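Local coordinates for protein catalase (Exiguobacterium oxidotolerans, PDB 2J2M) that breaks hydrogen peroxide down into water and molecular oxygen as a tetrameric, haem-containing catalase, at residues Phe117-Gly122 with Val319-Met324. Sequence-based numbering, arbitrary orientation.
Sequences FYTEEG and VLVPGM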
loop_
_atom_site.group_PDB
_atom_site.type_symbol
_atom_site.label_atom_id
_atom_site.label_comp_id
_atom_site.label_asym_id
_atom_site.label_seq_id
_atom_site.Cartn_x
_atom_site.Cartn_y
_atom_site.Cartn_z
ATOM N N PHE A 117 -15.715 -3.026 -23.168
ATOM C CA PHE A 117 -17.001 -2.638 -23.769
ATOM C C PHE A 117 -17.868 -2.169 -22.642
ATOM O O PHE A 117 -18.164 -2.940 -21.739
ATOM C CB PHE A 117 -17.713 -3.827 -24.428
ATOM C CG PHE A 117 -17.018 -4.369 -25.641
ATOM C CD1 PHE A 117 -15.795 -5.037 -25.530
ATOM C CD2 PHE A 117 -17.613 -4.256 -26.901
ATOM C CE1 PHE A 117 -15.171 -5.579 -26.685
ATOM C CE2 PHE A 117 -17.008 -4.772 -28.036
ATOM C CZ PHE A 117 -15.774 -5.428 -27.931
ATOM N N TYR A 118 -18.271 -0.904 -22.690
ATOM C CA TYR A 118 -19.106 -0.337 -21.653
ATOM C C TYR A 118 -20.519 -0.508 -22.100
ATOM O O TYR A 118 -21.083 0.362 -22.726
ATOM C CB TYR A 118 -18.786 1.130 -21.440
ATOM C CG TYR A 118 -17.330 1.433 -21.102
ATOM C CD1 TYR A 118 -16.390 1.658 -22.115
ATOM C CD2 TYR A 118 -16.900 1.531 -19.772
ATOM C CE1 TYR A 118 -15.050 1.966 -21.817
ATOM C CE2 TYR A 118 -15.588 1.869 -19.463
ATOM C CZ TYR A 118 -14.661 2.070 -20.490
ATOM O OH TYR A 118 -13.343 2.391 -20.192
ATOM N N THR A 119 -21.067 -1.670 -21.771
ATOM C CA THR A 119 -22.389 -2.140 -22.207
ATOM C C THR A 119 -23.555 -1.703 -21.290
ATOM O O THR A 119 -23.350 -1.413 -20.120
ATOM C CB THR A 119 -22.322 -3.687 -22.246
ATOM O OG1 THR A 119 -21.796 -4.114 -23.513
ATOM C CG2 THR A 119 -23.647 -4.323 -21.992
ATOM N N GLU A 120 -24.775 -1.701 -21.820
ATOM C CA GLU A 120 -25.978 -1.413 -21.002
ATOM C C GLU A 120 -26.233 -2.419 -19.837
ATOM O O GLU A 120 -26.859 -2.070 -18.842
ATOM C CB GLU A 120 -27.220 -1.222 -21.896
ATOM C CG GLU A 120 -28.248 -0.245 -21.285
ATOM C CD GLU A 120 -28.937 0.668 -22.319
ATOM O OE1 GLU A 120 -29.839 0.177 -23.050
ATOM O OE2 GLU A 120 -28.589 1.877 -22.391
ATOM N N GLU A 121 -25.714 -3.643 -19.966
ATOM C CA GLU A 121 -25.776 -4.670 -18.903
ATOM C C GLU A 121 -24.423 -4.952 -18.237
ATOM O O GLU A 121 -24.166 -6.088 -17.813
ATOM C CB GLU A 121 -26.393 -5.984 -19.436
ATOM C CG GLU A 121 -27.886 -5.861 -19.803
ATOM C CD GLU A 121 -28.575 -7.201 -20.045
ATOM O OE1 GLU A 121 -27.897 -8.249 -20.274
ATOM O OE2 GLU A 121 -29.825 -7.193 -20.029
ATOM N N GLY A 122 -23.557 -3.939 -18.160
ATOM C CA GLY A 122 -22.214 -4.117 -17.576
ATOM C C GLY A 122 -21.022 -4.066 -18.531
ATOM O O GLY A 122 -21.171 -3.973 -19.770
ATOM N N VAL A 319 -14.439 -11.046 -17.013
ATOM C CA VAL A 319 -15.403 -9.960 -16.830
ATOM C C VAL A 319 -16.345 -9.984 -18.056
ATOM O O VAL A 319 -16.055 -9.429 -19.120
ATOM C CB VAL A 319 -14.704 -8.592 -16.547
ATOM C CG1 VAL A 319 -15.663 -7.390 -16.730
ATOM C CG2 VAL A 319 -14.162 -8.586 -15.136
ATOM N N LEU A 320 -17.468 -10.681 -17.888
ATOM C CA LEU A 320 -18.377 -10.975 -19.005
ATOM C C LEU A 320 -19.765 -10.462 -18.720
ATOM O O LEU A 320 -20.120 -10.311 -17.565
ATOM C CB LEU A 320 -18.444 -12.486 -19.237
ATOM C CG LEU A 320 -17.121 -13.195 -19.535
ATOM C CD1 LEU A 320 -17.375 -14.666 -19.531
ATOM C CD2 LEU A 320 -16.607 -12.754 -20.875
ATOM N N VAL A 321 -20.549 -10.211 -19.762
ATOM C CA VAL A 321 -21.926 -9.757 -19.587
ATOM C C VAL A 321 -22.896 -10.943 -19.670
ATOM O O VAL A 321 -22.512 -12.002 -20.137
ATOM C CB VAL A 321 -22.324 -8.643 -20.596
ATOM C CG1 VAL A 321 -21.753 -7.274 -20.162
ATOM C CG2 VAL A 321 -21.941 -9.024 -22.046
ATOM N N PRO A 322 -24.148 -10.785 -19.184
ATOM C CA PRO A 322 -25.030 -11.968 -19.251
ATOM C C PRO A 322 -25.155 -12.423 -20.700
ATOM O O PRO A 322 -25.231 -11.580 -21.611
ATOM C CB PRO A 322 -26.375 -11.447 -18.689
ATOM C CG PRO A 322 -25.987 -10.255 -17.777
ATOM C CD PRO A 322 -24.803 -9.619 -18.539
ATOM N N GLY A 323 -25.131 -13.736 -20.925
ATOM C CA GLY A 323 -25.129 -14.284 -22.271
ATOM C C GLY A 323 -23.752 -14.848 -22.566
ATOM O O GLY A 323 -23.534 -15.489 -23.598
ATOM N N MET A 324 -22.817 -14.608 -21.639
ATOM C CA MET A 324 -21.422 -14.991 -21.808
ATOM C C MET A 324 -20.924 -15.688 -20.566
ATOM O O MET A 324 -21.197 -15.231 -19.458
ATOM C CB MET A 324 -20.559 -13.760 -22.067
ATOM C CG MET A 324 -20.755 -13.144 -23.442
ATOM S SD MET A 324 -19.667 -11.735 -23.609
ATOM C CE MET A 324 -20.156 -11.134 -25.257
HETATM O O HOH W 1 -25.795 -8.610 -21.672
#
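Glu121 OE1 and Pro322 O share one water, which donates to both: it lies 2.6 Å from Glu121 OE1 and 3.0 Å from Pro322 O, so a side-chain carboxylate is tied to a backbone carbonyl across the contact. The other carboxylate oxygen, OE2, is bonded to Tyr398 OH, and with both oxygens bonded the group's rotation is probably restrained. Glu121 CG stands anti to its own carbonyl carbon (chi1 -67°) and the chain then runs extended, which carries OE1 over the face of the proline ring, toward its CB-CG-CD side, 3.7 Å from Pro322 CG. The ring also meets the backbone, with Pro322 CD 3.7 Å from Glu121 O.

Val321 reaches across through one branch. Its CG1, set anti to the carbonyl carbon (chi1 -78°), comes within 3.6 Å of Glu121 O and 4.0 Å of Thr119 CG2, a methyl-to-methyl approach. Between the two segments the alpha carbons are nearest at Gly122 and Val321, 6.0 Å apart. Gly122 has a positive phi of 110°, a conformation that glycine readily adopts.

Each segment contributes a tight turn: type I from Thr119 to Gly122, closed by Gly122 N to Thr119 O, and type II from Val321 to Met324. Val14 of a second subunit packs on Pro322, placing this junction of hairpin and loop beside a subunit interface. The first turn is the hairpin connection between antiparallel strands 112-119 and 122-129 of the catalase beta-barrel; the second leads into strand 324-326, which pairs with strand 201-204.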